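Local structure of PrgZ (Enterococcus faecalis, 4FAJ) at residues Ala145-Lys153 against Ile171-Leu181. The protein is an extracellular, membrane-anchored substrate-binding protein that acts as a receptor for a peptide pheromone, and probably serves in peptide uptake. Sequence-based numbering, arbitrary orientation.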
ATOM      1  N   ALA A 145      -1.642 -20.196   8.114  1.00 19.38           N
ATOM      2  CA  ALA A 145      -1.332 -19.055   7.264  1.00 18.88           C
ATOM      3  C   ALA A 145      -0.680 -17.939   8.058  1.00 18.75           C
ATOM      4  O   ALA A 145       0.325 -17.368   7.633  1.00 18.73           O
ATOM      5  CB  ALA A 145      -2.631 -18.519   6.567  1.00 18.48           C
ATOM      6  N   TRP A 146      -1.255 -17.633   9.218  1.00 19.08           N
ATOM      7  CA  TRP A 146      -0.757 -16.544  10.055  1.00 19.09           C
ATOM      8  C   TRP A 146       0.551 -16.905  10.756  1.00 19.53           C
ATOM      9  O   TRP A 146       1.429 -16.053  10.911  1.00 19.09           O
ATOM     10  CB  TRP A 146      -1.809 -16.125  11.080  1.00 18.76           C
ATOM     11  CG  TRP A 146      -3.096 -15.632  10.462  1.00 18.99           C
ATOM     12  CD1 TRP A 146      -3.337 -15.368   9.141  1.00 18.78           C
ATOM     13  CD2 TRP A 146      -4.310 -15.328  11.153  1.00 19.48           C
ATOM     14  NE1 TRP A 146      -4.634 -14.945   8.973  1.00 17.70           N
ATOM     15  CE2 TRP A 146      -5.244 -14.895  10.193  1.00 18.11           C
ATOM     16  CE3 TRP A 146      -4.694 -15.372  12.494  1.00 21.98           C
ATOM     17  CZ2 TRP A 146      -6.547 -14.525  10.527  1.00 19.10           C
ATOM     18  CZ3 TRP A 146      -6.003 -14.996  12.825  1.00 22.46           C
ATOM     19  CH2 TRP A 146      -6.903 -14.575  11.840  1.00 20.00           C
ATOM     20  N   GLN A 147       0.680 -18.151  11.187  1.00 20.80           N
ATOM     21  CA  GLN A 147       1.957 -18.636  11.709  1.00 21.79           C
ATOM     22  C   GLN A 147       3.065 -18.438  10.666  1.00 22.32           C
ATOM     23  O   GLN A 147       4.197 -18.059  10.986  1.00 22.40           O
ATOM     24  CB  GLN A 147       1.862 -20.106  12.132  1.00 22.66           C
ATOM     25  CG  GLN A 147       1.228 -20.311  13.501  1.00 22.89           C
ATOM     26  CD  GLN A 147       1.204 -21.762  13.967  1.00 24.04           C
ATOM     27  OE1 GLN A 147       0.485 -22.109  14.913  1.00 24.86           O
ATOM     28  NE2 GLN A 147       1.993 -22.609  13.322  1.00 23.19           N
ATOM     29  N   ARG A 148       2.714 -18.669   9.412  1.00 22.56           N
ATOM     30  CA  ARG A 148       3.647 -18.556   8.306  1.00 23.30           C
ATOM     31  C   ARG A 148       4.108 -17.103   8.079  1.00 22.86           C
ATOM     32  O   ARG A 148       5.262 -16.869   7.733  1.00 22.49           O
ATOM     33  CB  ARG A 148       2.957 -19.131   7.068  1.00 23.54           C
ATOM     34  CG  ARG A 148       3.742 -19.167   5.811  1.00 24.86           C
ATOM     35  CD  ARG A 148       2.899 -19.850   4.764  1.00 25.41           C
ATOM     36  NE  ARG A 148       3.499 -19.723   3.457  1.00 26.02           N
ATOM     37  CZ  ARG A 148       3.108 -18.883   2.507  1.00 25.61           C
ATOM     38  NH1 ARG A 148       2.063 -18.074   2.673  1.00 24.33           N
ATOM     39  NH2 ARG A 148       3.760 -18.889   1.358  1.00 26.91           N
ATOM     40  N   VAL A 149       3.214 -16.134   8.285  1.00 22.16           N
ATOM     41  CA  VAL A 149       3.579 -14.722   8.140  1.00 21.80           C
ATOM     42  C   VAL A 149       4.581 -14.279   9.216  1.00 22.15           C
ATOM     43  O   VAL A 149       5.547 -13.583   8.911  1.00 22.12           O
ATOM     44  CB  VAL A 149       2.340 -13.783   8.180  1.00 21.50           C
ATOM     45  CG1 VAL A 149       2.771 -12.320   8.115  1.00 20.53           C
ATOM     46  CG2 VAL A 149       1.397 -14.103   7.034  1.00 21.46           C
ATOM     47  N   VAL A 150       4.359 -14.683  10.463  1.00 22.36           N
ATOM     48  CA  VAL A 150       5.247 -14.262  11.565  1.00 23.16           C
ATOM     49  C   VAL A 150       6.546 -15.084  11.683  1.00 23.95           C
ATOM     50  O   VAL A 150       7.507 -14.636  12.303  1.00 23.85           O
ATOM     51  CB  VAL A 150       4.533 -14.283  12.923  1.00 22.80           C
ATOM     52  CG1 VAL A 150       3.422 -13.243  12.946  1.00 22.45           C
ATOM     53  CG2 VAL A 150       4.006 -15.675  13.236  1.00 24.01           C
ATOM     54  N   ASP A 151       6.554 -16.288  11.116  1.00 25.25           N
ATOM     55  CA  ASP A 151       7.761 -17.137  11.058  1.00 26.62           C
ATOM     56  C   ASP A 151       8.919 -16.361  10.408  1.00 27.45           C
ATOM     57  O   ASP A 151       8.844 -16.014   9.227  1.00 27.19           O
ATOM     58  CB  ASP A 151       7.455 -18.408  10.256  1.00 26.73           C
ATOM     59  CG  ASP A 151       8.604 -19.411  10.255  1.00 27.89           C
ATOM     60  OD1 ASP A 151       9.737 -19.070  10.658  1.00 28.16           O
ATOM     61  OD2 ASP A 151       8.365 -20.556   9.826  1.00 26.87           O
ATOM     62  N   PRO A 152       9.994 -16.076  11.178  1.00 28.90           N
ATOM     63  CA  PRO A 152      11.103 -15.285  10.640  1.00 29.70           C
ATOM     64  C   PRO A 152      11.705 -15.890   9.376  1.00 30.77           C
ATOM     65  O   PRO A 152      12.227 -15.154   8.544  1.00 31.22           O
ATOM     66  CB  PRO A 152      12.132 -15.288  11.784  1.00 30.34           C
ATOM     67  CG  PRO A 152      11.345 -15.544  12.996  1.00 29.74           C
ATOM     68  CD  PRO A 152      10.233 -16.451  12.582  1.00 29.13           C
ATOM     69  N   LYS A 153      11.613 -17.215   9.239  1.00 32.06           N
ATOM     70  CA  LYS A 153      12.057 -17.924   8.031  1.00 32.98           C
ATOM     71  C   LYS A 153      11.348 -17.467   6.765  1.00 32.37           C
ATOM     72  O   LYS A 153      11.913 -17.546   5.682  1.00 32.63           O
ATOM     73  CB  LYS A 153      11.876 -19.440   8.187  1.00 33.87           C
ATOM     74  CG  LYS A 153      12.929 -20.108   9.063  1.00 36.53           C
ATOM     75  CD  LYS A 153      12.582 -21.572   9.359  1.00 38.47           C
ATOM     76  CE  LYS A 153      13.790 -22.351   9.895  1.00 41.30           C
ATOM     77  NZ  LYS A 153      14.518 -21.609  10.976  1.00 42.77           N
ATOM     78  N   ILE A 171       7.898 -13.684  19.041  1.00 38.06           N
ATOM     79  CA  ILE A 171       8.267 -14.502  17.886  1.00 38.21           C
ATOM     80  C   ILE A 171       9.231 -13.723  16.993  1.00 38.63           C
ATOM     81  O   ILE A 171      10.145 -14.304  16.400  1.00 39.37           O
ATOM     82  CB  ILE A 171       7.010 -14.932  17.086  1.00 37.49           C
ATOM     83  CG1 ILE A 171       6.220 -15.973  17.877  1.00 37.19           C
ATOM     84  CG2 ILE A 171       7.377 -15.523  15.750  1.00 37.56           C
ATOM     85  CD1 ILE A 171       4.833 -16.260  17.325  1.00 34.80           C
ATOM     86  N   ALA A 172       9.021 -12.408  16.910  1.00 38.34           N
ATOM     87  CA  ALA A 172       9.877 -11.516  16.130  1.00 38.39           C
ATOM     88  C   ALA A 172      11.279 -11.380  16.723  1.00 39.13           C
ATOM     89  O   ALA A 172      12.259 -11.308  15.984  1.00 39.21           O
ATOM     90  CB  ALA A 172       9.226 -10.145  16.007  1.00 37.82           C
ATOM     91  N   SER A 173      11.365 -11.332  18.050  1.00 39.66           N
ATOM     92  CA  SER A 173      12.652 -11.279  18.733  1.00 40.59           C
ATOM     93  C   SER A 173      13.397 -12.614  18.639  1.00 41.15           C
ATOM     94  O   SER A 173      14.617 -12.655  18.787  1.00 42.00           O
ATOM     95  CB  SER A 173      12.472 -10.882  20.209  1.00 41.06           C
ATOM     96  OG  SER A 173      12.136 -11.997  21.026  1.00 41.89           O
ATOM     97  N   GLY A 174      12.665 -13.702  18.393  1.00 40.94           N
ATOM     98  CA  GLY A 174      13.245 -15.036  18.383  1.00 41.21           C
ATOM     99  C   GLY A 174      13.259 -15.637  19.774  1.00 41.46           C
ATOM    100  O   GLY A 174      13.943 -16.631  20.021  1.00 42.40           O
ATOM    101  N   LYS A 175      12.506 -15.031  20.688  1.00 40.57           N
ATOM    102  CA  LYS A 175      12.357 -15.556  22.039  1.00 40.78           C
ATOM    103  C   LYS A 175      11.453 -16.790  22.051  1.00 40.18           C
ATOM    104  O   LYS A 175      11.587 -17.649  22.927  1.00 40.87           O
ATOM    105  CB  LYS A 175      11.799 -14.461  22.966  1.00 40.84           C
ATOM    106  CG  LYS A 175      11.453 -14.915  24.381  1.00 42.57           C
ATOM    107  CD  LYS A 175      10.911 -13.764  25.224  1.00 43.88           C
ATOM    108  CE  LYS A 175       9.947 -14.270  26.295  1.00 44.57           C
ATOM    109  NZ  LYS A 175      10.526 -15.390  27.093  1.00 46.14           N
ATOM    110  N   GLN A 176      10.545 -16.874  21.075  1.00 38.82           N
ATOM    111  CA  GLN A 176       9.514 -17.913  21.044  1.00 38.18           C
ATOM    112  C   GLN A 176       9.288 -18.476  19.632  1.00 36.89           C
ATOM    113  O   GLN A 176       9.510 -17.794  18.633  1.00 36.27           O
ATOM    114  CB  GLN A 176       8.199 -17.354  21.603  1.00 38.07           C
ATOM    115  CG  GLN A 176       8.279 -16.953  23.079  1.00 39.00           C
ATOM    116  CD  GLN A 176       6.974 -16.402  23.648  1.00 40.78           C
ATOM    117  OE1 GLN A 176       6.988 -15.643  24.624  1.00 42.13           O
ATOM    118  NE2 GLN A 176       5.845 -16.777  23.048  1.00 40.40           N
ATOM    119  N   ALA A 177       8.848 -19.730  19.565  1.00 35.96           N
ATOM    120  CA  ALA A 177       8.522 -20.379  18.292  1.00 35.04           C
ATOM    121  C   ALA A 177       7.170 -19.893  17.743  1.00 33.64           C
ATOM    122  O   ALA A 177       6.308 -19.439  18.501  1.00 32.89           O
ATOM    123  CB  ALA A 177       8.512 -21.894  18.464  1.00 35.70           C
ATOM    124  N   LYS A 178       6.986 -20.023  16.430  1.00 32.67           N
ATOM    125  CA  LYS A 178       5.780 -19.536  15.753  1.00 31.68           C
ATOM    126  C   LYS A 178       4.480 -20.195  16.247  1.00 30.84           C
ATOM    127  O   LYS A 178       3.403 -19.606  16.131  1.00 30.23           O
ATOM    128  CB  LYS A 178       5.907 -19.702  14.231  1.00 31.93           C
ATOM    129  CG  LYS A 178       5.589 -21.106  13.722  1.00 33.07           C
ATOM    130  CD  LYS A 178       5.953 -21.307  12.262  1.00 34.21           C
ATOM    131  CE  LYS A 178       5.425 -22.652  11.760  1.00 36.31           C
ATOM    132  NZ  LYS A 178       6.352 -23.306  10.802  1.00 37.91           N
ATOM    133  N   ASP A 179       4.572 -21.407  16.796  1.00 30.63           N
ATOM    134  CA  ASP A 179       3.381 -22.095  17.324  1.00 30.28           C
ATOM    135  C   ASP A 179       2.791 -21.414  18.567  1.00 29.26           C
ATOM    136  O   ASP A 179       1.680 -21.736  18.978  1.00 29.06           O
ATOM    137  CB  ASP A 179       3.685 -23.566  17.634  1.00 31.51           C
ATOM    138  CG  ASP A 179       4.728 -23.735  18.723  1.00 33.45           C
ATOM    139  OD1 ASP A 179       5.814 -23.132  18.616  1.00 36.63           O
ATOM    140  OD2 ASP A 179       4.473 -24.478  19.686  1.00 38.99           O
ATOM    141  N   THR A 180       3.538 -20.483  19.162  1.00 27.91           N
ATOM    142  CA  THR A 180       3.062 -19.723  20.315  1.00 27.10           C
ATOM    143  C   THR A 180       2.133 -18.560  19.926  1.00 25.55           C
ATOM    144  O   THR A 180       1.540 -17.942  20.800  1.00 25.75           O
ATOM    145  CB  THR A 180       4.244 -19.179  21.179  1.00 26.95           C
ATOM    146  OG1 THR A 180       4.990 -18.213  20.434  1.00 26.94           O
ATOM    147  CG2 THR A 180       5.181 -20.319  21.614  1.00 27.96           C
ATOM    148  N   LEU A 181       2.012 -18.250  18.635  1.00 24.36           N
ATOM    149  CA  LEU A 181       1.100 -17.171  18.196  1.00 23.02           C
ATOM    150  C   LEU A 181      -0.295 -17.442  18.773  1.00 22.43           C
ATOM    151  O   LEU A 181      -0.812 -18.552  18.649  1.00 22.52           O
ATOM    152  CB  LEU A 181       1.055 -17.073  16.670  1.00 22.28           C
ATOM    153  CG  LEU A 181       0.362 -15.844  16.070  1.00 21.10           C
ATOM    154  CD1 LEU A 181       1.129 -14.560  16.374  1.00 19.79           C
ATOM    155  CD2 LEU A 181       0.184 -16.005  14.563  1.00 20.40           C
TER
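The amide of Gln147 turns one face to Lys178 and Asp179. Lys178 O lies over Gln147 CD (3.8 Å), Asp179 CA covers the same face, and Lys178 CG sits above NE2. Lys178 CE comes nearer the NE2 edge (3.8 Å from Gln147 NE2). The Gln147 chain is extended beyond CG (chi2 -177°), which carries the amide out to this turn. The carboxylate of Asp151 is used on both faces. Lys178 CD packs over one, 3.5 Å from Asp151 OD2. From that side Lys178 NZ also makes a long salt bridge to Asp151 OD2 (3.5 Å). On the opposite face Lys153 N donates to Asp151 OD1 (3.0 Å), well out of the carboxylate plane. The acid is thus held between lysine chain and backbone. The Trp146 indole is edge-to-face with Tyr211 and Phe162, and its NE1 hydrogen-bonds to Tyr211 O. Beside these groups, side chains pack. Leu181 CD2 meets Trp146 CB (4.0 Å) and Val150 CG2 (4.1 Å). Ile171 CG2 lies against the backbone Val150 O (3.6 Å). The contact joins the end of helix 139-150 to helix 168-172 and the 3-10 segment 178-180 in this family 5 solute-binding protein, away from the zinc sites. The helix end runs into an Asx turn at Asp151.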